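Side-chain contacts in conserved hypothetical protein (Streptococcus pneumoniae, PDB 2GK4), which is of experimentally unassigned function but probably acts in pantothenate metabolism, like relatives that couple phosphopantothenate to cysteine on the way to coenzyme A: residues M4-T9 and E225-Y230; I34-L39 and Y44-I49; L105-A110 and H123-S128. One frame throughout, in Å; residues are numbered along the deposited sequence. Where two conformers were deposited one is given.

Contact 1 of 3, residues M4-T9 and E225-Y230; sequences MKILVT and EKIQAY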
loop_
_atom_site.group_PDB
_atom_site.type_symbol
_atom_site.label_atom_id
_atom_site.label_comp_id
_atom_site.label_asym_id
_atom_site.label_seq_id
_atom_site.Cartn_x
_atom_site.Cartn_y
_atom_site.Cartn_z
HETATM N N MSE A 4 -21.817 -14.185 -24.118
HETATM C CA MSE A 4 -21.195 -12.902 -23.820
HETATM C C MSE A 4 -20.172 -12.994 -22.682
HETATM O O MSE A 4 -20.410 -13.616 -21.654
HETATM C CB MSE A 4 -22.217 -11.755 -23.752
HETATM C CG MSE A 4 -22.739 -11.266 -22.434
HETATM SE SE MSE A 4 -24.043 -9.816 -22.818
HETATM C CE MSE A 4 -23.740 -9.452 -24.636
ATOM N N LYS A 5 -18.999 -12.434 -22.946
ATOM C CA LYS A 5 -17.850 -12.535 -22.072
ATOM C C LYS A 5 -17.805 -11.249 -21.264
ATOM O O LYS A 5 -18.028 -10.157 -21.814
ATOM C CB LYS A 5 -16.578 -12.656 -22.904
ATOM C CG LYS A 5 -16.457 -13.947 -23.729
ATOM C CD LYS A 5 -15.119 -13.955 -24.454
ATOM C CE LYS A 5 -14.933 -15.198 -25.313
ATOM N NZ LYS A 5 -13.605 -15.150 -26.008
ATOM N N ILE A 6 -17.543 -11.380 -19.968
ATOM C CA ILE A 6 -17.604 -10.236 -19.059
ATOM C C ILE A 6 -16.218 -9.858 -18.538
ATOM O O ILE A 6 -15.508 -10.691 -17.994
ATOM C CB ILE A 6 -18.518 -10.535 -17.837
ATOM C CG1 ILE A 6 -19.782 -11.323 -18.245
ATOM C CG2 ILE A 6 -18.845 -9.246 -17.084
ATOM C CD1 ILE A 6 -20.794 -10.556 -19.012
ATOM N N LEU A 7 -15.856 -8.577 -18.684
ATOM C CA LEU A 7 -14.635 -8.050 -18.126
ATOM C C LEU A 7 -14.992 -7.313 -16.838
ATOM O O LEU A 7 -15.928 -6.516 -16.793
ATOM C CB LEU A 7 -13.990 -7.075 -19.147
ATOM C CG LEU A 7 -12.608 -6.461 -18.863
ATOM C CD1 LEU A 7 -11.512 -7.541 -18.739
ATOM C CD2 LEU A 7 -12.305 -5.498 -20.002
ATOM N N VAL A 8 -14.273 -7.622 -15.767
ATOM C CA VAL A 8 -14.562 -7.040 -14.474
ATOM C C VAL A 8 -13.289 -6.455 -13.925
ATOM O O VAL A 8 -12.192 -7.046 -14.090
ATOM C CB VAL A 8 -15.170 -8.099 -13.466
ATOM C CG1 VAL A 8 -15.428 -7.456 -12.105
ATOM C CG2 VAL A 8 -16.455 -8.786 -14.027
ATOM N N THR A 9 -13.383 -5.284 -13.283
ATOM C CA THR A 9 -12.235 -4.790 -12.535
ATOM C C THR A 9 -12.587 -4.681 -11.059
ATOM O O THR A 9 -13.749 -4.393 -10.683
ATOM C CB THR A 9 -11.701 -3.396 -13.018
ATOM O OG1 THR A 9 -12.630 -2.364 -12.640
ATOM C CG2 THR A 9 -11.491 -3.355 -14.574
ATOM N N GLU A 225 -29.263 -9.882 -13.467
ATOM C CA GLU A 225 -30.509 -9.676 -14.195
ATOM C C GLU A 225 -30.334 -8.724 -15.383
ATOM O O GLU A 225 -30.839 -8.977 -16.479
ATOM C CB GLU A 225 -31.581 -9.153 -13.226
ATOM C CG GLU A 225 -32.951 -8.916 -13.846
ATOM C CD GLU A 225 -33.856 -8.110 -12.928
ATOM O OE1 GLU A 225 -34.147 -8.612 -11.828
ATOM O OE2 GLU A 225 -34.272 -6.991 -13.310
ATOM N N LYS A 226 -29.614 -7.626 -15.165
ATOM C CA LYS A 226 -29.420 -6.625 -16.204
ATOM C C LYS A 226 -28.557 -7.172 -17.325
ATOM O O LYS A 226 -28.806 -6.906 -18.517
ATOM C CB LYS A 226 -28.838 -5.350 -15.600
ATOM C CG LYS A 226 -29.877 -4.604 -14.757
ATOM C CD LYS A 226 -29.325 -3.309 -14.219
ATOM C CE LYS A 226 -29.643 -2.146 -15.146
ATOM N NZ LYS A 226 -31.119 -1.970 -15.370
ATOM N N ILE A 227 -27.550 -7.958 -16.954
ATOM C CA ILE A 227 -26.697 -8.566 -17.958
ATOM C C ILE A 227 -27.450 -9.649 -18.733
ATOM O O ILE A 227 -27.310 -9.741 -19.959
ATOM C CB ILE A 227 -25.377 -9.106 -17.341
ATOM C CG1 ILE A 227 -24.484 -7.916 -16.983
ATOM C CG2 ILE A 227 -24.646 -10.017 -18.325
ATOM C CD1 ILE A 227 -23.367 -8.291 -16.064
ATOM N N GLN A 228 -28.241 -10.450 -18.031
ATOM C CA GLN A 228 -29.007 -11.512 -18.693
ATOM C C GLN A 228 -29.954 -10.888 -19.718
ATOM O O GLN A 228 -30.247 -11.505 -20.743
ATOM C CB GLN A 228 -29.766 -12.390 -17.690
ATOM C CG GLN A 228 -28.873 -13.326 -16.860
ATOM C CD GLN A 228 -29.626 -14.081 -15.774
ATOM O OE1 GLN A 228 -30.588 -13.574 -15.187
ATOM N NE2 GLN A 228 -29.169 -15.291 -15.481
ATOM N N ALA A 229 -30.367 -9.645 -19.459
ATOM C CA ALA A 229 -31.281 -8.897 -20.332
ATOM C C ALA A 229 -30.629 -8.372 -21.599
ATOM O O ALA A 229 -31.325 -7.946 -22.531
ATOM C CB ALA A 229 -31.924 -7.742 -19.570
ATOM N N TYR A 230 -29.298 -8.370 -21.632
ATOM C CA TYR A 230 -28.583 -7.900 -22.809
ATOM C C TYR A 230 -28.722 -8.889 -23.947
ATOM O O TYR A 230 -28.804 -8.488 -25.105
ATOM C CB TYR A 230 -27.103 -7.684 -22.503
ATOM C CG TYR A 230 -26.763 -6.461 -21.677
ATOM C CD1 TYR A 230 -25.785 -6.533 -20.678
ATOM C CD2 TYR A 230 -27.369 -5.224 -21.914
ATOM C CE1 TYR A 230 -25.431 -5.418 -19.924
ATOM C CE2 TYR A 230 -27.015 -4.087 -21.161
ATOM C CZ TYR A 230 -26.049 -4.207 -20.153
ATOM O OH TYR A 230 -25.671 -3.116 -19.395
#

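Contact 2 of 3, residues I34-L39 and Y44-I49; sequences IITETL and YEVCLI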
loop_
_atom_site.group_PDB
_atom_site.type_symbol
_atom_site.label_atom_id
_atom_site.label_comp_id
_atom_site.label_asym_id
_atom_site.label_seq_id
_atom_site.Cartn_x
_atom_site.Cartn_y
_atom_site.Cartn_z
ATOM N N ILE A 34 -17.796 -10.531 -5.188
ATOM C CA ILE A 34 -19.152 -11.117 -5.143
ATOM C C ILE A 34 -19.799 -11.063 -6.522
ATOM O O ILE A 34 -20.444 -12.027 -6.959
ATOM C CB ILE A 34 -20.052 -10.413 -4.096
ATOM C CG1 ILE A 34 -19.487 -10.618 -2.670
ATOM C CG2 ILE A 34 -21.492 -10.975 -4.146
ATOM C CD1 ILE A 34 -20.229 -9.789 -1.604
ATOM N N ILE A 35 -19.596 -9.959 -7.235
ATOM C CA ILE A 35 -20.133 -9.851 -8.591
ATOM C C ILE A 35 -19.554 -10.947 -9.477
ATOM O O ILE A 35 -20.288 -11.630 -10.201
ATOM C CB ILE A 35 -19.865 -8.446 -9.158
ATOM C CG1 ILE A 35 -20.769 -7.452 -8.383
ATOM C CG2 ILE A 35 -20.146 -8.409 -10.679
ATOM C CD1 ILE A 35 -20.339 -5.955 -8.602
ATOM N N THR A 36 -18.243 -11.127 -9.383
ATOM C CA THR A 36 -17.552 -12.128 -10.191
ATOM C C THR A 36 -18.071 -13.526 -9.861
ATOM O O THR A 36 -18.388 -14.285 -10.784
ATOM C CB THR A 36 -16.018 -12.027 -10.026
ATOM O OG1 THR A 36 -15.579 -10.718 -10.448
ATOM C CG2 THR A 36 -15.291 -13.103 -10.879
ATOM N N GLU A 37 -18.130 -13.874 -8.569
ATOM C CA GLU A 37 -18.708 -15.177 -8.142
ATOM C C GLU A 37 -20.111 -15.391 -8.692
ATOM O O GLU A 37 -20.445 -16.470 -9.170
ATOM C CB GLU A 37 -18.775 -15.249 -6.623
ATOM C CG GLU A 37 -17.410 -15.297 -5.990
ATOM C CD GLU A 37 -17.453 -15.115 -4.478
ATOM O OE1 GLU A 37 -18.479 -14.640 -3.902
ATOM O OE2 GLU A 37 -16.426 -15.424 -3.860
ATOM N N THR A 38 -20.925 -14.340 -8.624
ATOM C CA THR A 38 -22.300 -14.410 -9.109
ATOM C C THR A 38 -22.338 -14.727 -10.588
ATOM O O THR A 38 -23.108 -15.615 -11.020
ATOM C CB THR A 38 -23.087 -13.132 -8.775
ATOM O OG1 THR A 38 -23.087 -12.973 -7.351
ATOM C CG2 THR A 38 -24.536 -13.230 -9.257
ATOM N N LEU A 39 -21.489 -14.046 -11.364
ATOM C CA LEU A 39 -21.464 -14.282 -12.819
ATOM C C LEU A 39 -20.950 -15.683 -13.154
ATOM O O LEU A 39 -21.524 -16.396 -14.001
ATOM C CB LEU A 39 -20.620 -13.202 -13.516
ATOM C CG LEU A 39 -21.219 -11.804 -13.332
ATOM C CD1 LEU A 39 -20.176 -10.766 -13.689
ATOM C CD2 LEU A 39 -22.492 -11.633 -14.163
ATOM N N TYR A 44 -21.204 -17.534 -16.870
ATOM C CA TYR A 44 -20.437 -16.579 -17.693
ATOM C C TYR A 44 -18.940 -16.810 -17.620
ATOM O O TYR A 44 -18.423 -17.254 -16.592
ATOM C CB TYR A 44 -20.708 -15.128 -17.245
ATOM C CG TYR A 44 -22.096 -14.696 -17.620
ATOM C CD1 TYR A 44 -23.138 -14.822 -16.714
ATOM C CD2 TYR A 44 -22.377 -14.216 -18.909
ATOM C CE1 TYR A 44 -24.436 -14.463 -17.049
ATOM C CE2 TYR A 44 -23.674 -13.848 -19.260
ATOM C CZ TYR A 44 -24.696 -13.974 -18.320
ATOM O OH TYR A 44 -25.993 -13.639 -18.643
ATOM N N GLU A 45 -18.274 -16.508 -18.733
ATOM C CA GLU A 45 -16.832 -16.430 -18.812
ATOM C C GLU A 45 -16.468 -15.027 -18.324
ATOM O O GLU A 45 -17.064 -14.040 -18.784
ATOM C CB GLU A 45 -16.383 -16.630 -20.260
ATOM C CG GLU A 45 -14.881 -16.461 -20.460
ATOM C CD GLU A 45 -14.468 -16.736 -21.909
ATOM O OE1 GLU A 45 -13.402 -16.206 -22.335
ATOM O OE2 GLU A 45 -15.237 -17.450 -22.612
ATOM N N VAL A 46 -15.584 -14.952 -17.333
ATOM C CA VAL A 46 -15.208 -13.658 -16.733
ATOM C C VAL A 46 -13.702 -13.493 -16.772
ATOM O O VAL A 46 -12.965 -14.414 -16.433
ATOM C CB VAL A 46 -15.650 -13.547 -15.247
ATOM C CG1 VAL A 46 -15.190 -12.180 -14.638
ATOM C CG2 VAL A 46 -17.167 -13.732 -15.109
ATOM N N CYS A 47 -13.246 -12.303 -17.149
ATOM C CA CYS A 47 -11.851 -11.955 -16.995
ATOM C C CYS A 47 -11.793 -10.868 -15.927
ATOM O O CYS A 47 -12.453 -9.810 -16.064
ATOM C CB CYS A 47 -11.276 -11.457 -18.320
ATOM S SG CYS A 47 -9.618 -10.698 -18.103
ATOM N N LEU A 48 -11.095 -11.153 -14.833
ATOM C CA LEU A 48 -11.020 -10.199 -13.723
ATOM C C LEU A 48 -9.674 -9.504 -13.701
ATOM O O LEU A 48 -8.637 -10.165 -13.551
ATOM C CB LEU A 48 -11.208 -10.933 -12.378
ATOM C CG LEU A 48 -11.053 -10.065 -11.121
ATOM C CD1 LEU A 48 -12.141 -8.976 -11.037
ATOM C CD2 LEU A 48 -11.040 -10.923 -9.832
ATOM N N ILE A 49 -9.693 -8.184 -13.858
ATOM C CA ILE A 49 -8.514 -7.365 -13.666
ATOM C C ILE A 49 -8.559 -6.893 -12.222
ATOM O O ILE A 49 -9.547 -6.275 -11.779
ATOM C CB ILE A 49 -8.518 -6.157 -14.625
ATOM C CG1 ILE A 49 -8.650 -6.641 -16.075
ATOM C CG2 ILE A 49 -7.273 -5.261 -14.404
ATOM C CD1 ILE A 49 -7.599 -7.668 -16.499
#

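Contact 3 of 3, residues L105-A110 and H123-S128; sequences LEEVQA and HQAKIS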
loop_
_atom_site.group_PDB
_atom_site.type_symbol
_atom_site.label_atom_id
_atom_site.label_comp_id
_atom_site.label_asym_id
_atom_site.label_seq_id
_atom_site.Cartn_x
_atom_site.Cartn_y
_atom_site.Cartn_z
ATOM N N LEU A 105 10.673 20.096 2.590
ATOM C CA LEU A 105 9.915 21.350 2.689
ATOM C C LEU A 105 10.755 22.596 2.333
ATOM O O LEU A 105 10.233 23.538 1.729
ATOM C CB LEU A 105 9.317 21.516 4.095
ATOM C CG LEU A 105 8.370 22.706 4.314
ATOM C CD1 LEU A 105 7.087 22.568 3.512
ATOM C CD2 LEU A 105 8.059 22.879 5.808
ATOM N N GLU A 106 12.028 22.582 2.715
ATOM C CA GLU A 106 12.936 23.707 2.479
ATOM C C GLU A 106 13.103 24.049 0.990
ATOM O O GLU A 106 13.024 25.218 0.617
ATOM C CB GLU A 106 14.291 23.467 3.161
ATOM C CG GLU A 106 14.750 22.004 3.140
ATOM C CD GLU A 106 14.338 21.205 4.385
ATOM O OE1 GLU A 106 14.976 21.408 5.449
ATOM O OE2 GLU A 106 13.408 20.366 4.286
ATOM N N GLU A 107 13.301 23.030 0.146
ATOM C CA GLU A 107 13.351 23.232 -1.320
ATOM C C GLU A 107 12.048 23.853 -1.843
ATOM O O GLU A 107 12.076 24.747 -2.697
ATOM C CB GLU A 107 13.669 21.930 -2.087
ATOM C CG GLU A 107 14.040 22.194 -3.563
ATOM C CD GLU A 107 14.042 20.949 -4.472
ATOM O OE1 GLU A 107 13.943 19.813 -3.988
ATOM O OE2 GLU A 107 14.171 21.121 -5.702
ATOM N N VAL A 108 10.904 23.389 -1.336
ATOM C CA VAL A 108 9.601 23.957 -1.720
ATOM C C VAL A 108 9.478 25.421 -1.268
ATOM O O VAL A 108 9.034 26.286 -2.022
ATOM C CB VAL A 108 8.418 23.130 -1.178
ATOM C CG1 VAL A 108 7.065 23.680 -1.695
ATOM C CG2 VAL A 108 8.574 21.642 -1.614
ATOM N N GLN A 109 9.883 25.686 -0.035
ATOM C CA GLN A 109 9.852 27.046 0.500
ATOM C C GLN A 109 10.699 28.039 -0.302
ATOM O O GLN A 109 10.346 29.222 -0.410
ATOM C CB GLN A 109 10.265 27.027 1.964
ATOM C CG GLN A 109 9.100 26.654 2.861
ATOM C CD GLN A 109 9.476 26.522 4.331
ATOM O OE1 GLN A 109 10.526 25.974 4.675
ATOM N NE2 GLN A 109 8.604 27.022 5.206
ATOM N N ALA A 110 11.807 27.560 -0.855
ATOM C CA ALA A 110 12.736 28.414 -1.590
ATOM C C ALA A 110 12.278 28.675 -3.024
ATOM O O ALA A 110 12.832 29.534 -3.709
ATOM C CB ALA A 110 14.114 27.807 -1.592
ATOM N N HIS A 123 15.640 12.108 -8.599
ATOM C CA HIS A 123 17.102 12.103 -8.407
ATOM C C HIS A 123 17.715 13.505 -8.286
ATOM O O HIS A 123 18.887 13.641 -7.927
ATOM C CB HIS A 123 17.812 11.297 -9.512
ATOM C CG HIS A 123 17.595 11.831 -10.897
ATOM N ND1 HIS A 123 18.238 12.956 -11.375
ATOM C CD2 HIS A 123 16.816 11.384 -11.912
ATOM C CE1 HIS A 123 17.855 13.183 -12.619
ATOM N NE2 HIS A 123 16.989 12.246 -12.966
ATOM N N GLN A 124 16.926 14.534 -8.598
ATOM C CA GLN A 124 17.350 15.927 -8.461
ATOM C C GLN A 124 17.042 16.495 -7.065
ATOM O O GLN A 124 17.523 17.580 -6.705
ATOM C CB GLN A 124 16.651 16.805 -9.506
ATOM C CG GLN A 124 16.776 16.335 -10.946
ATOM C CD GLN A 124 16.134 17.302 -11.927
ATOM O OE1 GLN A 124 15.152 16.973 -12.589
ATOM N NE2 GLN A 124 16.689 18.517 -12.018
ATOM N N ALA A 125 16.243 15.766 -6.293
ATOM C CA ALA A 125 15.639 16.297 -5.074
ATOM C C ALA A 125 16.610 16.522 -3.918
ATOM O O ALA A 125 17.530 15.730 -3.694
ATOM C CB ALA A 125 14.494 15.430 -4.627
ATOM N N LYS A 126 16.380 17.616 -3.196
ATOM C CA LYS A 126 17.074 17.902 -1.942
ATOM C C LYS A 126 16.234 17.366 -0.776
ATOM O O LYS A 126 15.350 18.064 -0.257
ATOM C CB LYS A 126 17.301 19.409 -1.806
ATOM C CG LYS A 126 17.755 20.085 -3.094
ATOM C CD LYS A 126 18.101 21.541 -2.860
ATOM C CE LYS A 126 18.552 22.197 -4.143
ATOM N NZ LYS A 126 19.149 23.531 -3.875
ATOM N N ILE A 127 16.511 16.116 -0.400
ATOM C CA ILE A 127 15.778 15.367 0.630
ATOM C C ILE A 127 16.747 14.694 1.593
ATOM O O ILE A 127 17.746 14.117 1.161
ATOM C CB ILE A 127 14.935 14.192 0.037
ATOM C CG1 ILE A 127 15.356 13.872 -1.401
ATOM C CG2 ILE A 127 13.441 14.449 0.164
ATOM C CD1 ILE A 127 15.192 12.409 -1.784
ATOM N N SER A 128 16.430 14.754 2.887
ATOM C CA SER A 128 17.250 14.149 3.941
ATOM C C SER A 128 16.381 13.632 5.089
ATOM O O SER A 128 15.265 14.113 5.295
ATOM C CB SER A 128 18.254 15.168 4.497
ATOM O OG SER A 128 18.826 15.959 3.467
#

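Contact 1 of 3, residues M4-T9 and E225-Y230
Met4, present as selenomethionine, lays its selenium against the root of Tyr230: SE of Met4 is 3.7 Å from CB of Tyr230, and the two side chains cross at about a right angle. The contact also counts as Met-aromatic, but an oblique one. SE of Met4 sits 5.4 Å from the centroid of the Tyr230 ring, 69° off the ring normal. A bend at the end of the Met4 chain (chi3 -12°) folds the methyl back almost over CB and leaves the selenium at the outer corner of the side chain. That corner also passes the carbonyl oxygen of Ile227, which already accepts the backbone N-H of Tyr230.

Two residues on, within the strand, Ile6 meets Ile227. CD1 of Ile6 lies 3.9 Å from CG2 of Ile227, the end of one branched chain against the shorter branch of the other. In Ile227, CG1 lies beside the backbone N (chi1 -73°), which leaves CG2 anti to that N and turned to Ile6. Both isoleucines also pack on Leu39 of helix 30-41, and strand 87-90 adds Val87 next to Ile6 and Ile89 next to Ile227.

Within its own segment the Tyr230 ring lies under the carbonyl oxygen of Lys226, 3.7 Å above the plane, over the ring centre. His156 stacks with the same ring.

Together these pairs dock the tail of the last helix, 216-228, and the residues after it onto the start of strand 5-9 in the central sheet. Met4 and Tyr230 remain partly exposed while the isoleucine pair is buried. With no polar bond joining the segments, their mutual hold rests on dispersion and hydrophobic burial, which depend on shape more than on exact angles.

Contact 2 of 3, residues I34-L39 and Y44-I49
Leu39 and Tyr44 are joined by the one hydrogen bond between the segments: N of Tyr44 donates to O of Leu39 over 3.1 Å, with an N-H...O angle of 159°. The donor stands above the carbonyl plane, 36° out of it. The same oxygen lies in the plane of the Tyr44 ring at its edge, 3.5 Å from CD1, so backbone and ring both crowd round the Leu39 carbonyl.

Apolar packing continues along the strand. CD2 of Leu39 reaches CD1 of Tyr44 at 4.1 Å as the two side chains slant across each other, and CB of Leu39 rests 3.8 Å from CG2 of Val46. The other Val46 branch, CG1, meets the methyl CG2 of Thr36 at 3.9 Å.

The hydroxyls look elsewhere for partners. With OG1 of Thr36 beside the backbone N (chi1 -60°) and CG2 anti to it, OG1 bonds back to O of Gly32 while also touching CD1 of Leu48. Tyr44 OH bonds NE2 of His231, near the C-terminus.

The axes of segments 34-39 and 45-49 run nearly antiparallel, 8.9 Å apart at closest approach; helix 30-41 is the crossover helix of a beta-alpha-beta unit in this Rossmann-like sheet, joining parallel neighbours 5-9 and 45-50. Val8 of strand 5-9 and Leu63 of strand 63-67 both touch Thr36, Val46 and Leu48, and helix 216-228 packs against Tyr44 through Leu224 and Gln228.

Contact 3 of 3, residues L105-A110 and H123-S128
Ala125 opens the approach to Glu107: its CA lies 4.1 Å from OE1 of Glu107, its methyl a little farther off. This is loose contact at the margin, and the Ala125 side chain also packs on Tyr101 and Thr103 of strand 97-104.

Lys126 carries most of the contact. Its backbone N points almost straight at OE1 of Glu107, with an N-H...O angle of 171°, but the 3.4 Å separation makes this a weak hydrogen bond, and a crowded model round OE1 leaves it doubtful. The side chains cross at about a right angle, their aliphatic parts touching where CD of Lys126 is 4.2 Å from CG of Glu107. Methylene meets carboxylate where CG of Lys126 sits 3.9 Å from OE1 of Glu107. Glu107 extends toward the loop with CG anti to its backbone N (chi1 -167°), which brings the carboxylate beside the stem of the lysine rather than its ammonium end. NZ of Lys126 is 5.8 Å from OE2 of Glu107, too far for a salt bridge, although the opposite charges may still attract weakly. The stronger partner of OE1, with the same reserve about its place, is the OH of Tyr101.

Beyond Lys126, Ile127 turns its CB away from the helix and packs on Gln134.

Helix 105-110 follows directly on strand 97-104, and the loop leads into strand 133-140, the other half of the two-stranded antiparallel arm. Backbone bonds tie Lys126 to Gly104 and Leu105 to Val133. The side of the helix formed by Leu105, Val108 and Gln109 packs on Leu114 of the second subunit, which places this surface contact beside the dimer interface.

Contacts 1 and 2 are neighbours, their centres 9 Å apart, and share the main mixed sheet: strands 5-9 and 45-50 lie side by side, with Val8 probably hydrogen-bonded to Cys47 and Ile49. Along the chain, contact 2 and then contact 3 fall between the two segments of contact 1, which brings the chain's beginning and end together. Contact 3 lies on the other side of the chain's centre, about 50 Å from contact 1 and 46 Å from contact 2 between centres. The first two thus belong to the Rossmann-like core and its flanking helices, whereas the third is built on the projecting two-stranded arm that reaches the second subunit.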